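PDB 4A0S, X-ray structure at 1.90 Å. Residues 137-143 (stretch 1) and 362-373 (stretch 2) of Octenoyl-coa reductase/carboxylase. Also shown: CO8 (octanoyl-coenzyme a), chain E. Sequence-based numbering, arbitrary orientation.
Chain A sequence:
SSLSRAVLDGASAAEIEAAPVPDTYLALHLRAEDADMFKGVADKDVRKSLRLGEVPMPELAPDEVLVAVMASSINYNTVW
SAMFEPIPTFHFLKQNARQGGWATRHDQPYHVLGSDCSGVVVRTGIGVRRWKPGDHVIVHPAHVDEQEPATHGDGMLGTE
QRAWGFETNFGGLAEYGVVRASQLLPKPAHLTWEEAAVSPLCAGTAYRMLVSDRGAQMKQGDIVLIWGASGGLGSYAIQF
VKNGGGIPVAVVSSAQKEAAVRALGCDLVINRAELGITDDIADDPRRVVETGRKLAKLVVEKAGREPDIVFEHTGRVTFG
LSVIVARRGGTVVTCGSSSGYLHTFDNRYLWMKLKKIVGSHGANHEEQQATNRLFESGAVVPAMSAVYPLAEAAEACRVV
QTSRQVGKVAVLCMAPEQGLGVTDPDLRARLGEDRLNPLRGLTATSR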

ATOM      1  N   VAL A 137     -18.855 -26.978   7.145  1.00 16.98           N
ATOM      2  CA  VAL A 137     -18.256 -25.675   7.329  1.00 16.66           C
ATOM      3  C   VAL A 137     -17.117 -25.704   8.320  1.00 16.56           C
ATOM      4  O   VAL A 137     -17.000 -26.599   9.153  1.00 16.70           O
ATOM      5  CB  VAL A 137     -19.289 -24.642   7.836  1.00 16.53           C
ATOM      6  CG1 VAL A 137     -20.398 -24.435   6.799  1.00 16.65           C
ATOM      7  CG2 VAL A 137     -19.866 -25.071   9.174  1.00 16.62           C
ATOM      8  N   ILE A 138     -16.263 -24.709   8.207  1.00 16.33           N
ATOM      9  CA  ILE A 138     -15.432 -24.358   9.313  1.00 16.22           C
ATOM     10  C   ILE A 138     -15.970 -23.025   9.754  1.00 16.03           C
ATOM     11  O   ILE A 138     -16.623 -22.322   8.981  1.00 15.96           O
ATOM     12  CB  ILE A 138     -13.966 -24.295   8.944  1.00 16.17           C
ATOM     13  CG1 ILE A 138     -13.785 -23.447   7.682  1.00 16.05           C
ATOM     14  CG2 ILE A 138     -13.431 -25.715   8.784  1.00 16.41           C
ATOM     15  CD1 ILE A 138     -12.354 -23.014   7.416  1.00 15.97           C
ATOM     16  N   VAL A 139     -15.753 -22.716  11.015  1.00 15.99           N
ATOM     17  CA  VAL A 139     -16.116 -21.434  11.536  1.00 15.85           C
ATOM     18  C   VAL A 139     -14.803 -20.813  11.940  1.00 15.75           C
ATOM     19  O   VAL A 139     -13.980 -21.467  12.601  1.00 15.84           O
ATOM     20  CB  VAL A 139     -17.030 -21.550  12.752  1.00 15.96           C
ATOM     21  CG1 VAL A 139     -17.208 -20.183  13.408  1.00 15.86           C
ATOM     22  CG2 VAL A 139     -18.364 -22.187  12.360  1.00 16.10           C
ATOM     23  N   HIS A 140     -14.599 -19.571  11.514  1.00 15.60           N
ATOM     24  CA  HIS A 140     -13.495 -18.767  12.011  1.00 15.53           C
ATOM     25  C   HIS A 140     -14.040 -17.734  12.998  1.00 15.52           C
ATOM     26  O   HIS A 140     -15.238 -17.501  13.047  1.00 15.54           O
ATOM     27  CB  HIS A 140     -12.702 -18.128  10.864  1.00 15.42           C
ATOM     28  CG  HIS A 140     -13.461 -17.092  10.104  1.00 15.33           C
ATOM     29  ND1 HIS A 140     -13.647 -15.813  10.577  1.00 15.28           N
ATOM     30  CD2 HIS A 140     -14.061 -17.137   8.893  1.00 15.33           C
ATOM     31  CE1 HIS A 140     -14.336 -15.113   9.694  1.00 15.24           C
ATOM     32  NE2 HIS A 140     -14.611 -15.898   8.667  1.00 15.27           N
ATOM     33  N   PRO A 141     -13.153 -17.140  13.809  1.00 15.53           N
ATOM     34  CA  PRO A 141     -13.602 -16.419  15.001  1.00 15.61           C
ATOM     35  C   PRO A 141     -14.075 -14.975  14.815  1.00 15.55           C
ATOM     36  O   PRO A 141     -14.552 -14.385  15.776  1.00 15.66           O
ATOM     37  CB  PRO A 141     -12.356 -16.424  15.898  1.00 15.70           C
ATOM     38  CG  PRO A 141     -11.215 -16.481  14.923  1.00 15.61           C
ATOM     39  CD  PRO A 141     -11.719 -17.441  13.865  1.00 15.55           C
ATOM     40  N   ALA A 142     -13.910 -14.413  13.620  1.00 15.43           N
ATOM     41  CA  ALA A 142     -14.248 -13.007  13.393  1.00 15.40           C
ATOM     42  C   ALA A 142     -15.751 -12.783  13.396  1.00 15.45           C
ATOM     43  O   ALA A 142     -16.424 -12.937  12.378  1.00 15.41           O
ATOM     44  CB  ALA A 142     -13.594 -12.479  12.113  1.00 15.30           C
ATOM     45  N   HIS A 143     -16.257 -12.408  14.563  1.00 15.59           N
ATOM     46  CA  HIS A 143     -17.683 -12.180  14.783  1.00 15.69           C
ATOM     47  C   HIS A 143     -17.857 -10.684  14.653  1.00 15.73           C
ATOM     48  O   HIS A 143     -17.530  -9.924  15.562  1.00 15.85           O
ATOM     49  CB  HIS A 143     -18.028 -12.687  16.179  1.00 15.85           C
ATOM     50  CG  HIS A 143     -19.472 -12.570  16.549  1.00 16.00           C
ATOM     51  ND1 HIS A 143     -20.005 -11.420  17.091  1.00 16.15           N
ATOM     52  CD2 HIS A 143     -20.468 -13.484  16.555  1.00 16.08           C
ATOM     53  CE1 HIS A 143     -21.280 -11.621  17.376  1.00 16.30           C
ATOM     54  NE2 HIS A 143     -21.585 -12.866  17.064  1.00 16.25           N
ATOM     55  N   GLY A 362      -6.837 -11.563  14.736  1.00 15.87           N
ATOM     56  CA  GLY A 362      -7.646 -12.464  13.941  1.00 15.77           C
ATOM     57  C   GLY A 362      -7.388 -12.331  12.459  1.00 15.65           C
ATOM     58  O   GLY A 362      -6.244 -12.172  12.005  1.00 15.66           O
ATOM     59  N   ALA A 363      -8.478 -12.362  11.714  1.00 15.58           N
ATOM     60  CA  ALA A 363      -8.451 -12.231  10.270  1.00 15.49           C
ATOM     61  C   ALA A 363      -9.867 -11.949   9.877  1.00 15.46           C
ATOM     62  O   ALA A 363     -10.798 -12.460  10.497  1.00 15.50           O
ATOM     63  CB  ALA A 363      -7.979 -13.498   9.627  1.00 15.51           C
ATOM     64  N   ASN A 364     -10.037 -11.128   8.851  1.00 15.41           N
ATOM     65  CA  ASN A 364     -11.365 -10.842   8.393  1.00 15.40           C
ATOM     66  C   ASN A 364     -11.789 -11.986   7.510  1.00 15.42           C
ATOM     67  O   ASN A 364     -10.995 -12.860   7.169  1.00 15.43           O
ATOM     68  CB  ASN A 364     -11.434  -9.502   7.626  1.00 15.38           C
ATOM     69  CG  ASN A 364     -10.578  -9.506   6.380  1.00 15.35           C
ATOM     70  OD1 ASN A 364     -10.592 -10.469   5.596  1.00 15.37           O
ATOM     71  ND2 ASN A 364      -9.800  -8.436   6.200  1.00 15.35           N
ATOM     72  N   HIS A 365     -13.052 -11.957   7.132  1.00 15.46           N
ATOM     73  CA  HIS A 365     -13.645 -13.026   6.367  1.00 15.52           C
ATOM     74  C   HIS A 365     -12.911 -13.254   5.043  1.00 15.52           C
ATOM     75  O   HIS A 365     -12.794 -14.381   4.584  1.00 15.58           O
ATOM     76  CB  HIS A 365     -15.096 -12.643   6.115  1.00 15.59           C
ATOM     77  CG  HIS A 365     -15.983 -13.772   5.752  1.00 15.71           C
ATOM     78  ND1 HIS A 365     -15.779 -15.063   6.184  1.00 15.76           N
ATOM     79  CD2 HIS A 365     -17.122 -13.788   5.029  1.00 15.82           C
ATOM     80  CE1 HIS A 365     -16.754 -15.829   5.728  1.00 15.89           C
ATOM     81  NE2 HIS A 365     -17.577 -15.079   5.019  1.00 15.94           N
ATOM     82  N   GLU A 366     -12.431 -12.181   4.429  1.00 15.47           N
ATOM     83  CA  GLU A 366     -11.676 -12.318   3.187  1.00 15.50           C
ATOM     84  C   GLU A 366     -10.373 -13.072   3.431  1.00 15.50           C
ATOM     85  O   GLU A 366     -10.030 -13.999   2.707  1.00 15.57           O
ATOM     86  CB  GLU A 366     -11.401 -10.963   2.523  1.00 15.48           C
ATOM     87  CG  GLU A 366     -10.577 -11.127   1.255  1.00 15.96           C
ATOM     88  CD  GLU A 366     -10.313  -9.851   0.534  1.00 19.28           C
ATOM     89  OE1 GLU A 366      -9.708  -8.930   1.135  1.00 20.32           O
ATOM     90  OE2 GLU A 366     -10.682  -9.778  -0.656  1.00 21.67           O
ATOM     91  N   GLU A 367      -9.665 -12.679   4.469  1.00 15.44           N
ATOM     92  CA  GLU A 367      -8.398 -13.317   4.805  1.00 15.46           C
ATOM     93  C   GLU A 367      -8.589 -14.769   5.169  1.00 15.53           C
ATOM     94  O   GLU A 367      -7.741 -15.606   4.902  1.00 15.60           O
ATOM     95  CB  GLU A 367      -7.728 -12.582   5.957  1.00 15.43           C
ATOM     96  CG  GLU A 367      -7.263 -11.251   5.520  1.00 15.41           C
ATOM     97  CD  GLU A 367      -6.923 -10.351   6.661  1.00 15.40           C
ATOM     98  OE1 GLU A 367      -7.631 -10.354   7.689  1.00 15.39           O
ATOM     99  OE2 GLU A 367      -5.922  -9.644   6.509  1.00 15.43           O
ATOM    100  N   GLN A 368      -9.720 -15.041   5.797  1.00 15.53           N
ATOM    101  CA  GLN A 368     -10.030 -16.368   6.232  1.00 15.62           C
ATOM    102  C   GLN A 368     -10.342 -17.245   5.051  1.00 15.72           C
ATOM    103  O   GLN A 368      -9.930 -18.381   5.021  1.00 15.82           O
ATOM    104  CB  GLN A 368     -11.173 -16.331   7.224  1.00 15.62           C
ATOM    105  CG  GLN A 368     -10.686 -15.872   8.594  1.00 15.59           C
ATOM    106  CD  GLN A 368      -9.883 -16.957   9.297  1.00 15.68           C
ATOM    107  OE1 GLN A 368      -9.503 -17.964   8.683  1.00 15.74           O
ATOM    108  NE2 GLN A 368      -9.593 -16.744  10.575  1.00 15.70           N
ATOM    109  N   GLN A 369     -11.067 -16.696   4.076  1.00 15.71           N
ATOM    110  CA  GLN A 369     -11.286 -17.403   2.824  1.00 15.84           C
ATOM    111  C   GLN A 369      -9.979 -17.681   2.107  1.00 15.90           C
ATOM    112  O   GLN A 369      -9.789 -18.774   1.581  1.00 16.05           O
ATOM    113  CB  GLN A 369     -12.171 -16.612   1.881  1.00 15.86           C
ATOM    114  CG  GLN A 369     -12.205 -17.253   0.508  1.00 16.03           C
ATOM    115  CD  GLN A 369     -13.137 -16.537  -0.411  1.00 16.08           C
ATOM    116  OE1 GLN A 369     -14.276 -16.962  -0.603  1.00 16.64           O
ATOM    117  NE2 GLN A 369     -12.679 -15.423  -0.963  1.00 16.02           N
ATOM    118  N   ALA A 370      -9.100 -16.679   2.064  1.00 15.80           N
ATOM    119  CA  ALA A 370      -7.792 -16.851   1.441  1.00 15.87           C
ATOM    120  C   ALA A 370      -7.047 -17.970   2.151  1.00 15.95           C
ATOM    121  O   ALA A 370      -6.425 -18.828   1.514  1.00 16.10           O
ATOM    122  CB  ALA A 370      -7.006 -15.574   1.533  1.00 15.78           C
ATOM    123  N   THR A 371      -7.106 -17.948   3.479  1.00 15.87           N
ATOM    124  CA  THR A 371      -6.489 -18.999   4.275  1.00 15.96           C
ATOM    125  C   THR A 371      -7.069 -20.352   3.879  1.00 16.11           C
ATOM    126  O   THR A 371      -6.347 -21.310   3.596  1.00 16.27           O
ATOM    127  CB  THR A 371      -6.681 -18.719   5.768  1.00 15.88           C
ATOM    128  OG1 THR A 371      -6.046 -17.470   6.078  1.00 15.78           O
ATOM    129  CG2 THR A 371      -6.059 -19.838   6.614  1.00 16.00           C
ATOM    130  N   ASN A 372      -8.387 -20.413   3.862  1.00 16.09           N
ATOM    131  CA  ASN A 372      -9.103 -21.637   3.538  1.00 16.27           C
ATOM    132  C   ASN A 372      -8.703 -22.157   2.163  1.00 16.43           C
ATOM    133  O   ASN A 372      -8.545 -23.354   1.982  1.00 16.63           O
ATOM    134  CB  ASN A 372     -10.613 -21.401   3.602  1.00 16.24           C
ATOM    135  CG  ASN A 372     -11.385 -22.678   3.774  1.00 16.42           C
ATOM    136  OD1 ASN A 372     -10.919 -23.615   4.428  1.00 16.52           O
ATOM    137  ND2 ASN A 372     -12.574 -22.723   3.211  1.00 16.50           N
ATOM    138  N   ARG A 373      -8.502 -21.250   1.213  1.00 16.38           N
ATOM    139  CA  ARG A 373      -8.071 -21.637  -0.122  1.00 16.57           C
ATOM    140  C   ARG A 373      -6.726 -22.325  -0.110  1.00 16.69           C
ATOM    141  O   ARG A 373      -6.484 -23.226  -0.899  1.00 16.93           O
ATOM    142  CB  ARG A 373      -8.015 -20.427  -1.037  1.00 16.50           C
ATOM    143  CG  ARG A 373      -9.369 -20.020  -1.465  1.00 16.49           C
ATOM    144  CD  ARG A 373      -9.327 -18.647  -2.039  1.00 16.95           C
ATOM    145  NE  ARG A 373     -10.615 -18.334  -2.629  1.00 19.33           N
ATOM    146  CZ  ARG A 373     -10.880 -17.210  -3.288  1.00 20.21           C
ATOM    147  NH1 ARG A 373      -9.954 -16.265  -3.420  1.00 21.03           N
ATOM    148  NH2 ARG A 373     -12.086 -17.026  -3.792  1.00 21.20           N
TER
HETATM  149  N1A CO8 E1446     -13.233  -8.669  36.716  1.00 37.18           N
HETATM  150  C2A CO8 E1446     -14.251  -8.040  36.128  1.00 37.68           C
HETATM  151  N3A CO8 E1446     -14.047  -7.012  35.311  1.00 37.23           N
HETATM  152  C4A CO8 E1446     -12.785  -6.595  35.065  1.00 37.02           C
HETATM  153  C5A CO8 E1446     -11.695  -7.225  35.654  1.00 36.86           C
HETATM  154  C6A CO8 E1446     -11.947  -8.296  36.507  1.00 37.56           C
HETATM  155  N6A CO8 E1446     -10.931  -8.941  37.091  1.00 36.85           N
HETATM  156  N7A CO8 E1446     -10.588  -6.614  35.232  1.00 36.58           N
HETATM  157  C8A CO8 E1446     -10.962  -5.631  34.411  1.00 36.56           C
HETATM  158  N9A CO8 E1446     -12.301  -5.619  34.311  1.00 36.67           N
HETATM  159  C1B CO8 E1446     -13.165  -4.705  33.515  1.00 35.04           C
HETATM  160  C2B CO8 E1446     -13.278  -3.330  34.180  1.00 35.72           C
HETATM  161  O2B CO8 E1446     -14.624  -2.823  34.040  1.00 34.78           O
HETATM  162  C3B CO8 E1446     -12.295  -2.515  33.342  1.00 36.12           C
HETATM  163  O3B CO8 E1446     -12.638  -1.138  33.363  1.00 37.88           O
HETATM  164  P3B CO8 E1446     -11.739  -0.203  34.331  1.00 40.91           P
HETATM  165  O7A CO8 E1446     -12.788   0.613  35.273  1.00 41.58           O
HETATM  166  O8A CO8 E1446     -10.949  -1.139  35.431  1.00 40.06           O
HETATM  167  O9A CO8 E1446     -10.797   0.643  33.570  1.00 40.39           O
HETATM  168  C4B CO8 E1446     -12.461  -3.100  31.944  1.00 34.18           C
HETATM  169  O4B CO8 E1446     -12.619  -4.507  32.172  1.00 34.78           O
HETATM  170  C5B CO8 E1446     -11.168  -3.007  31.124  1.00 32.21           C
HETATM  171  O5B CO8 E1446     -11.349  -3.693  29.868  1.00 29.83           O
HETATM  172  P1A CO8 E1446     -12.277  -3.014  28.697  1.00 27.22           P
HETATM  173  O1A CO8 E1446     -12.239  -4.073  27.423  1.00 29.32           O
HETATM  174  O2A CO8 E1446     -13.700  -2.770  29.095  1.00 27.39           O
HETATM  175  O3A CO8 E1446     -11.577  -1.564  28.355  1.00 26.23           O
HETATM  176  P2A CO8 E1446     -10.420  -1.209  27.247  1.00 24.16           P
HETATM  177  O4A CO8 E1446      -9.472  -0.110  27.913  1.00 25.52           O
HETATM  178  O5A CO8 E1446     -10.954  -0.763  25.918  1.00 24.15           O
HETATM  179  O6A CO8 E1446      -9.483  -2.540  27.105  1.00 24.75           O
HETATM  180  CBP CO8 E1446      -8.232  -4.309  25.940  1.00 20.75           C
HETATM  181  CCP CO8 E1446      -8.981  -2.960  25.821  1.00 22.49           C
HETATM  182  CDP CO8 E1446      -6.925  -4.010  26.694  1.00 17.06           C
HETATM  183  CEP CO8 E1446      -7.887  -4.768  24.523  1.00 19.72           C
HETATM  184  CAP CO8 E1446      -9.130  -5.351  26.690  1.00 20.73           C
HETATM  185  OAP CO8 E1446     -10.480  -5.458  26.136  1.00 23.80           O
HETATM  186  C9P CO8 E1446      -8.488  -6.758  26.836  1.00 21.53           C
HETATM  187  O9P CO8 E1446      -7.581  -6.925  27.661  1.00 20.79           O
HETATM  188  N8P CO8 E1446      -8.995  -7.746  26.063  1.00 22.54           N
HETATM  189  C7P CO8 E1446      -8.534  -9.162  26.166  1.00 24.24           C
HETATM  190  C6P CO8 E1446      -7.548  -9.621  25.056  1.00 28.55           C
HETATM  191  C5P CO8 E1446      -6.440 -10.487  25.702  1.00 29.28           C
HETATM  192  O5P CO8 E1446      -5.692  -9.994  26.543  1.00 32.30           O
HETATM  193  N4P CO8 E1446      -6.376 -11.797  25.475  1.00 30.23           N
HETATM  194  C3P CO8 E1446      -7.003 -12.610  24.439  1.00 27.46           C
HETATM  195  C2P CO8 E1446      -5.783 -13.012  23.597  1.00 25.73           C
HETATM  196  S1P CO8 E1446      -5.949 -12.474  21.854  1.00 19.43           S
HETATM  197  C1' CO8 E1446      -6.367 -14.006  21.168  1.00 20.58           C
HETATM  198  O1' CO8 E1446      -6.010 -15.091  21.662  1.00 23.01           O
HETATM  199  C2' CO8 E1446      -7.158 -13.907  20.043  1.00 17.30           C
HETATM  200  C3' CO8 E1446      -7.592 -15.001  19.329  1.00 14.75           C
HETATM  201  C4' CO8 E1446      -8.360 -14.799  18.176  1.00 12.30           C
HETATM  202  C5' CO8 E1446      -8.978 -13.419  18.018  1.00  8.34           C
HETATM  203  C6' CO8 E1446      -9.890 -13.532  16.776  1.00  3.78           C
HETATM  204  C7' CO8 E1446     -10.356 -12.161  16.375  1.00  2.00           C
HETATM  205  C8' CO8 E1446     -11.364 -12.327  15.234  1.00  2.00           C
HETATM  206  O   HOH W   1     -11.120 -14.787  11.732  1.00  2.00           O

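Residues 137-143, comprising the end of a strand (137-139), a connection at His 140 and Pro 141, and strand residues 142-143, lie along the start of a helix that begins at His 365. CA separations narrow along the contact, from 9.0 Å for Ile 138 CA to Asn 372 CA, through 7.2 Å for His 140 CA to Gln 368 CA, to 6.2 Å for Ala 142 CA to Asn 364 CA. The helix start is capped: Asn 364 OD1 accepts from Glu 367 N at 2.6 Å. A reciprocal hydrogen bond runs from Asn 364 N to Glu 367 OE1 at 2.8 Å.

One direct hydrogen bond crosses the interface, His 140 NE2 to His 365 ND1, 2.9 Å and nearly linear at 168°. The rings meet rim to rim, with planes at 40°, and each nitrogen lies near the plane of the other ring.

A water extends the polar contact, donating to Ala 363 O (2.7 Å), accepting from Gln 368 NE2 (2.7 Å) and, weakly, from His 140 ND1 (3.0 Å).

Van der Waals packing includes the imidazole face: Gln 368 CG sits 3.5 Å from the His 140 ring centroid, 15° off the normal, a CH-pi geometry. Two carbon-to-oxygen contacts lie farther out. Ile 138 CD1 abuts Asn 372 OD1 at 3.4 Å, and that oxygen, buried by the contact, has no polar partner in the model. At the other end, Ala 142 CB lies 3.2 Å from Ala 363 O.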